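Local coordinates for protein titin (Homo sapiens, PDB 3LCY) that probably acts as a giant structural scaffold of the muscle sarcomere that also carries a serine/threonine kinase, this A-band fragment comprising two tandem immunoglobulin domains, at residues 25-30 and 76-81; 38-41 and 46-49; 53-58 and 64-69. All coordinates share one frame; numbering follows the deposited sequence.

Contact 1: residues 25-30 and 76-81; sequences AQLSCQ and GVYTCI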
ATOM      1  N   ALA A  25     -10.324   6.260  -8.685  1.00 25.55           N
ATOM      2  CA  ALA A  25      -9.741   7.427  -8.038  1.00 24.37           C
ATOM      3  C   ALA A  25      -9.453   8.508  -9.071  1.00 24.75           C
ATOM      4  O   ALA A  25      -8.774   8.261 -10.068  1.00 27.11           O
ATOM      5  CB  ALA A  25      -8.470   7.044  -7.300  1.00 18.08           C
ATOM      6  N   GLN A  26      -9.984   9.702  -8.833  1.00 24.08           N
ATOM      7  CA  GLN A  26      -9.764  10.829  -9.734  1.00 25.02           C
ATOM      8  C   GLN A  26      -8.737  11.808  -9.179  1.00 27.12           C
ATOM      9  O   GLN A  26      -8.964  12.446  -8.151  1.00 29.63           O
ATOM     10  CB  GLN A  26     -11.078  11.560 -10.026  1.00 24.75           C
ATOM     11  CG  GLN A  26     -11.946  10.890 -11.082  1.00 29.23           C
ATOM     12  CD  GLN A  26     -13.228  11.653 -11.358  1.00 37.35           C
ATOM     13  OE1 GLN A  26     -13.326  12.395 -12.336  1.00 37.70           O
ATOM     14  NE2 GLN A  26     -14.222  11.474 -10.494  1.00 41.67           N
ATOM     15  N   LEU A  27      -7.604  11.918  -9.863  1.00 24.60           N
ATOM     16  CA  LEU A  27      -6.593  12.905  -9.506  1.00 23.81           C
ATOM     17  C   LEU A  27      -6.603  14.021 -10.541  1.00 26.60           C
ATOM     18  O   LEU A  27      -6.294  13.796 -11.711  1.00 30.16           O
ATOM     19  CB  LEU A  27      -5.207  12.266  -9.420  1.00 26.36           C
ATOM     20  CG  LEU A  27      -5.050  11.124  -8.411  1.00 31.53           C
ATOM     21  CD1 LEU A  27      -5.001   9.779  -9.123  1.00 31.44           C
ATOM     22  CD2 LEU A  27      -3.805  11.327  -7.558  1.00 31.79           C
ATOM     23  N   SER A  28      -6.967  15.224 -10.113  1.00 25.71           N
ATOM     24  CA  SER A  28      -7.155  16.325 -11.049  1.00 30.42           C
ATOM     25  C   SER A  28      -6.320  17.558 -10.715  1.00 31.87           C
ATOM     26  O   SER A  28      -5.894  17.750  -9.576  1.00 32.11           O
ATOM     27  CB  SER A  28      -8.635  16.704 -11.125  1.00 30.26           C
ATOM     28  OG  SER A  28      -8.856  17.715 -12.091  1.00 37.68           O
ATOM     29  N   CYS A  29      -6.100  18.393 -11.726  1.00 28.59           N
ATOM     30  CA  CYS A  29      -5.381  19.648 -11.556  1.00 28.71           C
ATOM     31  C   CYS A  29      -5.685  20.578 -12.725  1.00 30.94           C
ATOM     32  O   CYS A  29      -6.078  20.126 -13.802  1.00 27.98           O
ATOM     33  CB  CYS A  29      -3.875  19.399 -11.461  1.00 27.24           C
ATOM     34  SG  CYS A  29      -3.127  18.792 -12.989  1.00 26.75           S
ATOM     35  N   GLN A  30      -5.475  21.875 -12.572  1.00 31.61           N
ATOM     36  CA  GLN A  30      -5.631  22.817 -13.658  1.00 30.37           C
ATOM     37  C   GLN A  30      -4.371  23.521 -14.024  1.00 31.02           C
ATOM     38  O   GLN A  30      -3.813  24.192 -13.235  1.00 32.50           O
ATOM     39  CB  GLN A  30      -6.599  23.881 -13.269  1.00 33.39           C
ATOM     40  CG  GLN A  30      -7.784  23.397 -12.654  1.00 38.27           C
ATOM     41  CD  GLN A  30      -8.896  24.278 -12.936  1.00 48.19           C
ATOM     42  OE1 GLN A  30      -8.733  25.287 -13.559  1.00 49.95           O
ATOM     43  NE2 GLN A  30     -10.054  23.909 -12.499  1.00 54.16           N
ATOM     44  N   GLY A  76      -0.146   6.009  -3.292  1.00 22.76           N
ATOM     45  CA  GLY A  76       1.073   6.724  -3.512  1.00 19.98           C
ATOM     46  C   GLY A  76       1.119   7.902  -4.406  1.00 24.04           C
ATOM     47  O   GLY A  76       0.146   8.448  -4.726  1.00 28.03           O
ATOM     48  N   VAL A  77       2.320   8.294  -4.790  1.00 27.14           N
ATOM     49  CA  VAL A  77       2.537   9.454  -5.644  1.00 23.90           C
ATOM     50  C   VAL A  77       2.198   9.360  -7.123  1.00 21.62           C
ATOM     51  O   VAL A  77       2.543   8.413  -7.790  1.00 21.69           O
ATOM     52  CB  VAL A  77       3.999   9.926  -5.544  1.00 20.58           C
ATOM     53  CG1 VAL A  77       4.219  11.154  -6.374  1.00 19.33           C
ATOM     54  CG2 VAL A  77       4.368  10.196  -4.120  1.00 15.84           C
ATOM     55  N   TYR A  78       1.522  10.387  -7.613  1.00 20.86           N
ATOM     56  CA  TYR A  78       1.158  10.510  -9.013  1.00 23.44           C
ATOM     57  C   TYR A  78       1.579  11.899  -9.441  1.00 19.63           C
ATOM     58  O   TYR A  78       1.320  12.860  -8.747  1.00 19.14           O
ATOM     59  CB  TYR A  78      -0.327  10.281  -9.243  1.00 23.42           C
ATOM     60  CG  TYR A  78      -0.724   8.848  -9.101  1.00 21.66           C
ATOM     61  CD1 TYR A  78      -0.622   7.978 -10.162  1.00 25.71           C
ATOM     62  CD2 TYR A  78      -1.178   8.361  -7.902  1.00 20.81           C
ATOM     63  CE1 TYR A  78      -0.975   6.675 -10.032  1.00 26.94           C
ATOM     64  CE2 TYR A  78      -1.520   7.064  -7.762  1.00 24.56           C
ATOM     65  CZ  TYR A  78      -1.427   6.224  -8.832  1.00 27.17           C
ATOM     66  OH  TYR A  78      -1.781   4.923  -8.682  1.00 28.92           O
ATOM     67  N   THR A  79       2.234  11.999 -10.580  1.00 19.54           N
ATOM     68  CA  THR A  79       2.706  13.280 -11.071  1.00 20.74           C
ATOM     69  C   THR A  79       2.193  13.646 -12.450  1.00 22.84           C
ATOM     70  O   THR A  79       2.271  12.861 -13.373  1.00 25.66           O
ATOM     71  CB  THR A  79       4.233  13.307 -11.106  1.00 22.64           C
ATOM     72  OG1 THR A  79       4.737  13.062  -9.798  1.00 25.21           O
ATOM     73  CG2 THR A  79       4.734  14.641 -11.567  1.00 22.22           C
ATOM     74  N   CYS A  80       1.683  14.865 -12.572  1.00 25.28           N
ATOM     75  CA  CYS A  80       1.174  15.368 -13.833  1.00 26.09           C
ATOM     76  C   CYS A  80       2.131  16.410 -14.362  1.00 29.25           C
ATOM     77  O   CYS A  80       2.437  17.366 -13.680  1.00 28.11           O
ATOM     78  CB  CYS A  80      -0.202  16.012 -13.654  1.00 26.04           C
ATOM     79  SG  CYS A  80      -0.855  16.870 -15.099  1.00 31.96           S
ATOM     80  N   ILE A  81       2.602  16.230 -15.588  1.00 32.27           N
ATOM     81  CA  ILE A  81       3.506  17.205 -16.182  1.00 32.96           C
ATOM     82  C   ILE A  81       2.892  17.861 -17.408  1.00 31.94           C
ATOM     83  O   ILE A  81       2.540  17.206 -18.365  1.00 34.11           O
ATOM     84  CB  ILE A  81       4.850  16.595 -16.536  1.00 34.48           C
ATOM     85  CG1 ILE A  81       5.528  16.104 -15.269  1.00 35.58           C
ATOM     86  CG2 ILE A  81       5.730  17.619 -17.192  1.00 34.83           C
ATOM     87  CD1 ILE A  81       6.986  15.925 -15.412  1.00 36.51           C
TER
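Cys-29 and Cys-80 face each other across the interior of the domain, SG to SG at 3.6 Å, modelled without a disulfide, the two sulfurs meeting as plain apolar neighbours. Cys-29 SG sits between its own backbone N and carbonyl carbon (chi1 67°) and Cys-80 SG stands anti to its N (chi1 172°), torsions that point both sulfurs into the gap between the strands. Beside them, Leu-27 CD2 reaches Tyr-78 CB and CD2, both at 4.0 Å, and its other methyl, CD1, lies 4.2 Å above one ring face, displaced toward the rim. No backbone hydrogen bond joins the strands, whose CA atoms are 8.1 Å apart at Leu-27 and Tyr-78. The two segments touch through side chains alone, which suits compact sulfur, a branched aliphatic and a flat ring, and Trp-41 also packs on Cys-80. The ring's polar end is not wasted, because Tyr-78 OH bonds to the carbonyl O of Asp-74, and Arg-43 makes a cation-pi contact with the ring. Against this buried row, the alternate residues are looser and more polar: Ser-28 turns away from the partner strand to bond Thr-64 OG1, Val-77 is exposed, and Thr-79 OG1 bonds Ser-92 OG. Tyr-78 bonded to the carbonyl four residues earlier is a tyrosine corner; alongside the B-F cysteine pair it is characteristic of the immunoglobulin beta sandwich.

Contact 2: residues 38-41 and 46-49; sequences DIKW and KELI
Strands 38-41 and 46-48 run at 113° to one another, their axes coming within 5.8 Å of each other, a splayed hairpin held directly by one backbone hydrogen bond, Leu-48 N to Trp-41 O at 2.7 Å. The donor is tilted 28° from the carbonyl plane. Where a regular ladder would return a second bond, a water steps in: it accepts from Trp-41 N at 2.8 Å and donates to Leu-48 O at 2.7 Å. On the solvent side, Lys-40 and Glu-47 form a salt bridge whose bond, NZ to OE1 at 3.3 Å, is weak. Glu-47 extends from a CG anti to its N (chi1 167°), bringing OE1 alongside the lysine chain, 3.2 Å from Lys-40 CG, while Lys-40 bends at its last torsion to turn NZ back toward the carboxylate. Long, flexible charged chains suit this exposed side of the hairpin. Inward, Leu-48 CD1 touches Trp-41 CB at 4.1 Å, so leucine meets the root of the tryptophan while the indole leads away from it into the core. There the indole packs on Cys-80 of strand 76-83, Leu-65 of strand 62-68 and Met-56 of strand 54-58; Leu-48 reaches the same three strands through Tyr-78, Leu-65, Tyr-54 and Met-56.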
ATOM      1  N   ASP A  38       0.466  20.057 -23.374  1.00 38.73           N
ATOM      2  CA  ASP A  38       0.341  18.644 -23.533  1.00 41.10           C
ATOM      3  C   ASP A  38       0.590  17.966 -22.197  1.00 32.40           C
ATOM      4  O   ASP A  38       1.507  18.279 -21.523  1.00 26.42           O
ATOM      5  CB  ASP A  38       1.313  18.124 -24.567  1.00 53.62           C
ATOM      6  CG  ASP A  38       1.077  18.698 -25.939  1.00 68.20           C
ATOM      7  OD1 ASP A  38       1.976  19.389 -26.469  1.00 74.64           O
ATOM      8  OD2 ASP A  38       0.009  18.447 -26.523  1.00 70.52           O
ATOM      9  N   ILE A  39      -0.269  17.035 -21.840  1.00 31.96           N
ATOM     10  CA  ILE A  39      -0.234  16.346 -20.583  1.00 27.58           C
ATOM     11  C   ILE A  39       0.373  14.961 -20.598  1.00 29.15           C
ATOM     12  O   ILE A  39       0.084  14.174 -21.426  1.00 25.55           O
ATOM     13  CB  ILE A  39      -1.656  16.239 -19.989  1.00 23.10           C
ATOM     14  CG1 ILE A  39      -2.305  17.602 -19.849  1.00 24.36           C
ATOM     15  CG2 ILE A  39      -1.652  15.530 -18.712  1.00 17.23           C
ATOM     16  CD1 ILE A  39      -1.510  18.608 -19.211  1.00 22.29           C
ATOM     17  N   LYS A  40       1.238  14.715 -19.630  1.00 32.81           N
ATOM     18  CA  LYS A  40       1.786  13.426 -19.315  1.00 32.95           C
ATOM     19  C   LYS A  40       1.668  13.105 -17.833  1.00 31.04           C
ATOM     20  O   LYS A  40       1.872  13.927 -17.018  1.00 28.24           O
ATOM     21  CB  LYS A  40       3.223  13.345 -19.761  1.00 37.34           C
ATOM     22  CG  LYS A  40       3.398  13.166 -21.220  1.00 42.08           C
ATOM     23  CD  LYS A  40       4.813  13.406 -21.632  1.00 44.91           C
ATOM     24  CE  LYS A  40       4.985  13.481 -23.135  1.00 46.91           C
ATOM     25  NZ  LYS A  40       4.023  12.694 -23.864  1.00 44.39           N
ATOM     26  N   TRP A  41       1.321  11.877 -17.509  1.00 30.32           N
ATOM     27  CA  TRP A  41       1.228  11.416 -16.130  1.00 27.69           C
ATOM     28  C   TRP A  41       2.376  10.467 -15.811  1.00 30.81           C
ATOM     29  O   TRP A  41       2.756   9.639 -16.638  1.00 27.69           O
ATOM     30  CB  TRP A  41      -0.121  10.740 -15.884  1.00 26.56           C
ATOM     31  CG  TRP A  41      -1.282  11.662 -16.084  1.00 28.45           C
ATOM     32  CD1 TRP A  41      -1.972  11.872 -17.241  1.00 31.11           C
ATOM     33  CD2 TRP A  41      -1.887  12.508 -15.095  1.00 31.92           C
ATOM     34  NE1 TRP A  41      -2.970  12.792 -17.036  1.00 35.68           N
ATOM     35  CE2 TRP A  41      -2.940  13.198 -15.730  1.00 34.99           C
ATOM     36  CE3 TRP A  41      -1.642  12.745 -13.740  1.00 31.18           C
ATOM     37  CZ2 TRP A  41      -3.748  14.112 -15.051  1.00 32.64           C
ATOM     38  CZ3 TRP A  41      -2.446  13.652 -13.069  1.00 31.05           C
ATOM     39  CH2 TRP A  41      -3.486  14.324 -13.727  1.00 31.91           C
ATOM     40  N   LYS A  46       8.281   6.836 -14.329  1.00 42.95           N
ATOM     41  CA  LYS A  46       7.866   6.281 -15.612  1.00 44.59           C
ATOM     42  C   LYS A  46       6.552   6.896 -16.086  1.00 39.03           C
ATOM     43  O   LYS A  46       5.650   7.145 -15.286  1.00 38.63           O
ATOM     44  CB  LYS A  46       7.727   4.761 -15.513  1.00 50.60           C
ATOM     45  CG  LYS A  46       8.945   4.069 -14.922  1.00 56.65           C
ATOM     46  CD  LYS A  46       8.805   2.557 -14.979  1.00 61.77           C
ATOM     47  CE  LYS A  46      10.008   1.873 -14.352  1.00 66.16           C
ATOM     48  NZ  LYS A  46       9.965   0.396 -14.543  1.00 68.10           N
ATOM     49  N   GLU A  47       6.448   7.139 -17.389  1.00 37.98           N
ATOM     50  CA  GLU A  47       5.230   7.703 -17.964  1.00 37.23           C
ATOM     51  C   GLU A  47       4.091   6.694 -18.004  1.00 37.60           C
ATOM     52  O   GLU A  47       4.240   5.595 -18.540  1.00 38.12           O
ATOM     53  CB  GLU A  47       5.481   8.234 -19.377  1.00 40.30           C
ATOM     54  CG  GLU A  47       4.197   8.537 -20.140  1.00 44.20           C
ATOM     55  CD  GLU A  47       4.445   9.181 -21.489  1.00 49.81           C
ATOM     56  OE1 GLU A  47       3.623  10.024 -21.903  1.00 53.46           O
ATOM     57  OE2 GLU A  47       5.463   8.850 -22.132  1.00 52.01           O
ATOM     58  N   LEU A  48       2.951   7.078 -17.441  1.00 37.84           N
ATOM     59  CA  LEU A  48       1.752   6.256 -17.520  1.00 35.39           C
ATOM     60  C   LEU A  48       1.153   6.354 -18.917  1.00 35.21           C
ATOM     61  O   LEU A  48       1.002   7.449 -19.462  1.00 33.34           O
ATOM     62  CB  LEU A  48       0.720   6.700 -16.483  1.00 33.49           C
ATOM     63  CG  LEU A  48       1.034   6.430 -15.012  1.00 30.03           C
ATOM     64  CD1 LEU A  48      -0.071   6.986 -14.125  1.00 27.17           C
ATOM     65  CD2 LEU A  48       1.219   4.943 -14.765  1.00 25.17           C
ATOM     66  N   ILE A  49       0.828   5.207 -19.500  1.00 35.68           N
ATOM     67  CA  ILE A  49       0.170   5.179 -20.797  1.00 39.62           C
ATOM     68  C   ILE A  49      -1.306   4.868 -20.601  1.00 39.82           C
ATOM     69  O   ILE A  49      -1.662   3.967 -19.843  1.00 40.82           O
ATOM     70  CB  ILE A  49       0.797   4.133 -21.731  1.00 43.42           C
ATOM     71  CG1 ILE A  49       2.280   4.441 -21.941  1.00 43.61           C
ATOM     72  CG2 ILE A  49       0.067   4.106 -23.063  1.00 39.59           C
ATOM     73  CD1 ILE A  49       2.531   5.797 -22.562  1.00 42.95           C
TER
HETATM   74  O   HOH W   1       0.783  10.112 -19.680  1.00 27.34           O

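Contact 3: residues 53-58 and 64-69; sequences KYKMSS and TLTVMT
Lys-55, Lys-53 and Met-68 bury the most surface where segments 53-58 and 64-69 pair, their strands antiparallel at 163°. Lys-55 stands opposite Thr-66 in a hydrogen-bonded pair: Thr-66 N gives a nearly straight bond (170°) to Lys-55 O at 2.7 Å, and Lys-55 N bonds back to Thr-66 O. Their side chains lie on the same face, CB to CB at 3.8 Å. Lys-55 then runs across Met-68, its CE 3.7 Å from Met-68 SD, and bends at its end so that NZ can bond Arg-52 O. Met-68 CG lies 3.6 Å from Lys-53 O, and the bend at chi2 (-53°) turns SD to Lys-55 CE. The Lys-53 carbonyl also accepts from Met-68 N at 3.0 Å. Lys-53, just before the strand, is fully extended, its CG 3.5 Å from Met-68 O and lying over the centre of the Tyr-54 ring, while NZ forms salt bridges with Glu-70 and Asp-74. Each lysine thus packs its methylenes on neighbours and sends its charge to a polar partner beyond. The face opposite Lys-55 and Thr-66 carries Tyr-54, Met-56, Leu-65 and Val-67, turned to the sandwich interior: Val-67 CG2 meets Tyr-54 CD1 at 4.0 Å, near the ring plane at its edge, and Leu-65 CD1 reaches both Tyr-54 CB and Met-56 CG, 4.1 Å from each. Ser-57 is exposed, while Thr-64 OG1 bonds Ser-28 OG on strand 24-34; their backbones bond in both directions. Alternation of polar and apolar faces along a two-stranded antiparallel ladder, with strand 54-58 at the sheet edge, is the pattern of the D-E hairpin in an immunoglobulin I-set domain.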
ATOM      1  N   LYS A  53      -7.181   0.851 -16.941  1.00 38.28           N
ATOM      2  CA  LYS A  53      -6.869   1.128 -15.545  1.00 35.13           C
ATOM      3  C   LYS A  53      -6.525   2.600 -15.333  1.00 32.67           C
ATOM      4  O   LYS A  53      -6.927   3.200 -14.337  1.00 33.64           O
ATOM      5  CB  LYS A  53      -5.722   0.241 -15.057  1.00 31.28           C
ATOM      6  CG  LYS A  53      -5.406   0.412 -13.580  1.00 31.72           C
ATOM      7  CD  LYS A  53      -4.252  -0.473 -13.148  1.00 30.31           C
ATOM      8  CE  LYS A  53      -3.994  -0.338 -11.657  1.00 29.25           C
ATOM      9  NZ  LYS A  53      -2.829  -1.151 -11.206  1.00 31.12           N
ATOM     10  N   TYR A  54      -5.778   3.178 -16.266  1.00 31.24           N
ATOM     11  CA  TYR A  54      -5.412   4.586 -16.174  1.00 27.10           C
ATOM     12  C   TYR A  54      -6.109   5.407 -17.252  1.00 29.29           C
ATOM     13  O   TYR A  54      -5.592   5.554 -18.359  1.00 31.49           O
ATOM     14  CB  TYR A  54      -3.897   4.762 -16.289  1.00 24.38           C
ATOM     15  CG  TYR A  54      -3.097   3.970 -15.279  1.00 22.94           C
ATOM     16  CD1 TYR A  54      -3.118   4.304 -13.932  1.00 23.64           C
ATOM     17  CD2 TYR A  54      -2.308   2.899 -15.676  1.00 27.39           C
ATOM     18  CE1 TYR A  54      -2.385   3.584 -13.007  1.00 26.10           C
ATOM     19  CE2 TYR A  54      -1.571   2.174 -14.759  1.00 26.96           C
ATOM     20  CZ  TYR A  54      -1.613   2.520 -13.426  1.00 24.03           C
ATOM     21  OH  TYR A  54      -0.877   1.799 -12.516  1.00 19.25           O
ATOM     22  N   LYS A  55      -7.282   5.940 -16.925  1.00 30.28           N
ATOM     23  CA  LYS A  55      -8.018   6.785 -17.857  1.00 31.39           C
ATOM     24  C   LYS A  55      -7.519   8.221 -17.749  1.00 30.75           C
ATOM     25  O   LYS A  55      -7.297   8.727 -16.649  1.00 33.45           O
ATOM     26  CB  LYS A  55      -9.519   6.720 -17.572  1.00 33.08           C
ATOM     27  CG  LYS A  55     -10.047   5.312 -17.328  1.00 33.44           C
ATOM     28  CD  LYS A  55     -11.556   5.317 -17.148  1.00 34.64           C
ATOM     29  CE  LYS A  55     -12.042   4.018 -16.525  1.00 38.04           C
ATOM     30  NZ  LYS A  55     -11.622   2.821 -17.304  1.00 36.06           N
ATOM     31  N   MET A  56      -7.308   8.881 -18.874  1.00 30.71           N
ATOM     32  CA  MET A  56      -6.807  10.247 -18.847  1.00 31.11           C
ATOM     33  C   MET A  56      -7.709  11.238 -19.557  1.00 30.55           C
ATOM     34  O   MET A  56      -8.042  11.060 -20.701  1.00 34.90           O
ATOM     35  CB  MET A  56      -5.414  10.287 -19.446  1.00 30.95           C
ATOM     36  CG  MET A  56      -4.606   9.105 -19.032  1.00 32.72           C
ATOM     37  SD  MET A  56      -2.919   9.108 -19.563  1.00 45.22           S
ATOM     38  CE  MET A  56      -2.234   7.914 -18.456  1.00 34.51           C
ATOM     39  N   SER A  57      -8.070  12.303 -18.862  1.00 27.10           N
ATOM     40  CA  SER A  57      -8.951  13.317 -19.405  1.00 26.48           C
ATOM     41  C   SER A  57      -8.365  14.720 -19.383  1.00 29.46           C
ATOM     42  O   SER A  57      -7.782  15.135 -18.403  1.00 27.83           O
ATOM     43  CB  SER A  57     -10.264  13.316 -18.642  1.00 27.46           C
ATOM     44  OG  SER A  57     -10.891  14.570 -18.695  1.00 27.25           O
ATOM     45  N   SER A  58      -8.500  15.436 -20.488  1.00 30.96           N
ATOM     46  CA  SER A  58      -8.076  16.819 -20.538  1.00 27.80           C
ATOM     47  C   SER A  58      -8.924  17.655 -21.486  1.00 32.25           C
ATOM     48  O   SER A  58      -9.232  17.234 -22.578  1.00 35.40           O
ATOM     49  CB  SER A  58      -6.616  16.907 -20.934  1.00 24.26           C
ATOM     50  OG  SER A  58      -6.105  18.166 -20.613  1.00 24.39           O
ATOM     51  N   THR A  64      -7.357  15.421 -15.570  1.00 25.43           N
ATOM     52  CA  THR A  64      -7.710  14.404 -14.615  1.00 28.20           C
ATOM     53  C   THR A  64      -7.216  13.032 -15.002  1.00 32.96           C
ATOM     54  O   THR A  64      -7.364  12.606 -16.122  1.00 36.67           O
ATOM     55  CB  THR A  64      -9.241  14.325 -14.418  1.00 29.44           C
ATOM     56  OG1 THR A  64      -9.758  15.619 -14.133  1.00 28.12           O
ATOM     57  CG2 THR A  64      -9.582  13.418 -13.271  1.00 27.55           C
ATOM     58  N   LEU A  65      -6.625  12.349 -14.038  1.00 32.16           N
ATOM     59  CA  LEU A  65      -6.211  10.961 -14.187  1.00 27.49           C
ATOM     60  C   LEU A  65      -7.123  10.079 -13.348  1.00 29.05           C
ATOM     61  O   LEU A  65      -7.355  10.356 -12.171  1.00 30.96           O
ATOM     62  CB  LEU A  65      -4.758  10.775 -13.747  1.00 25.88           C
ATOM     63  CG  LEU A  65      -4.277   9.324 -13.642  1.00 26.16           C
ATOM     64  CD1 LEU A  65      -4.290   8.652 -15.005  1.00 27.65           C
ATOM     65  CD2 LEU A  65      -2.891   9.244 -13.018  1.00 26.57           C
ATOM     66  N   THR A  66      -7.652   9.027 -13.950  1.00 28.16           N
ATOM     67  CA  THR A  66      -8.529   8.134 -13.226  1.00 28.04           C
ATOM     68  C   THR A  66      -7.842   6.803 -13.056  1.00 29.34           C
ATOM     69  O   THR A  66      -7.459   6.170 -14.027  1.00 35.97           O
ATOM     70  CB  THR A  66      -9.847   7.902 -13.972  1.00 28.03           C
ATOM     71  OG1 THR A  66     -10.521   9.147 -14.154  1.00 24.18           O
ATOM     72  CG2 THR A  66     -10.743   6.962 -13.187  1.00 25.73           C
ATOM     73  N   VAL A  67      -7.699   6.377 -11.812  1.00 23.89           N
ATOM     74  CA  VAL A  67      -7.060   5.108 -11.536  1.00 24.41           C
ATOM     75  C   VAL A  67      -8.092   4.133 -11.018  1.00 25.19           C
ATOM     76  O   VAL A  67      -8.786   4.417 -10.053  1.00 26.67           O
ATOM     77  CB  VAL A  67      -5.962   5.249 -10.471  1.00 24.53           C
ATOM     78  CG1 VAL A  67      -5.330   3.901 -10.171  1.00 20.94           C
ATOM     79  CG2 VAL A  67      -4.916   6.252 -10.910  1.00 22.65           C
ATOM     80  N   MET A  68      -8.193   2.980 -11.662  1.00 22.24           N
ATOM     81  CA  MET A  68      -9.133   1.983 -11.211  1.00 23.01           C
ATOM     82  C   MET A  68      -8.264   1.144 -10.315  1.00 24.40           C
ATOM     83  O   MET A  68      -7.497   0.312 -10.775  1.00 29.60           O
ATOM     84  CB  MET A  68      -9.662   1.167 -12.382  1.00 19.93           C
ATOM     85  CG  MET A  68     -10.207   1.998 -13.518  1.00 19.92           C
ATOM     86  SD  MET A  68     -11.440   3.196 -13.019  1.00 31.47           S
ATOM     87  CE  MET A  68     -12.731   2.134 -12.409  1.00 30.60           C
ATOM     88  N   THR A  69      -8.388   1.373  -9.021  1.00 22.93           N
ATOM     89  CA  THR A  69      -7.600   0.682  -8.078  1.00 25.51           C
ATOM     90  C   THR A  69      -7.917  -0.771  -7.954  1.00 28.04           C
ATOM     91  O   THR A  69      -9.016  -1.147  -7.934  1.00 26.70           O
ATOM     92  CB  THR A  69      -7.661   1.383  -6.747  1.00 25.12           C
ATOM     93  OG1 THR A  69      -8.930   1.193  -6.148  1.00 29.14           O
ATOM     94  CG2 THR A  69      -7.438   2.800  -6.937  1.00 16.85           C
TER

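How the contacts relate
All three contacts lie in the first immunoglobulin domain, with centres 9 to 11 Å apart. Contact 1 spans the two sheets; contact 2 belongs to one and contact 3 to the other. Probable backbone hydrogen bonds tie them within the sheets: Lys-40 O to Ile-81 N at 2.8 Å, and Ala-25 N to Val-67 O, also at 2.8 Å. The indole of Trp-41 is common to all, its CZ3 3.3 Å from Cys-80 CB, its CZ2 3.5 Å from Leu-65 N and its CD1 3.7 Å from Met-56 SD. Contacts 2 and 3 follow in series between the two segments of contact 1, which is buried, whereas they lie toward the surface.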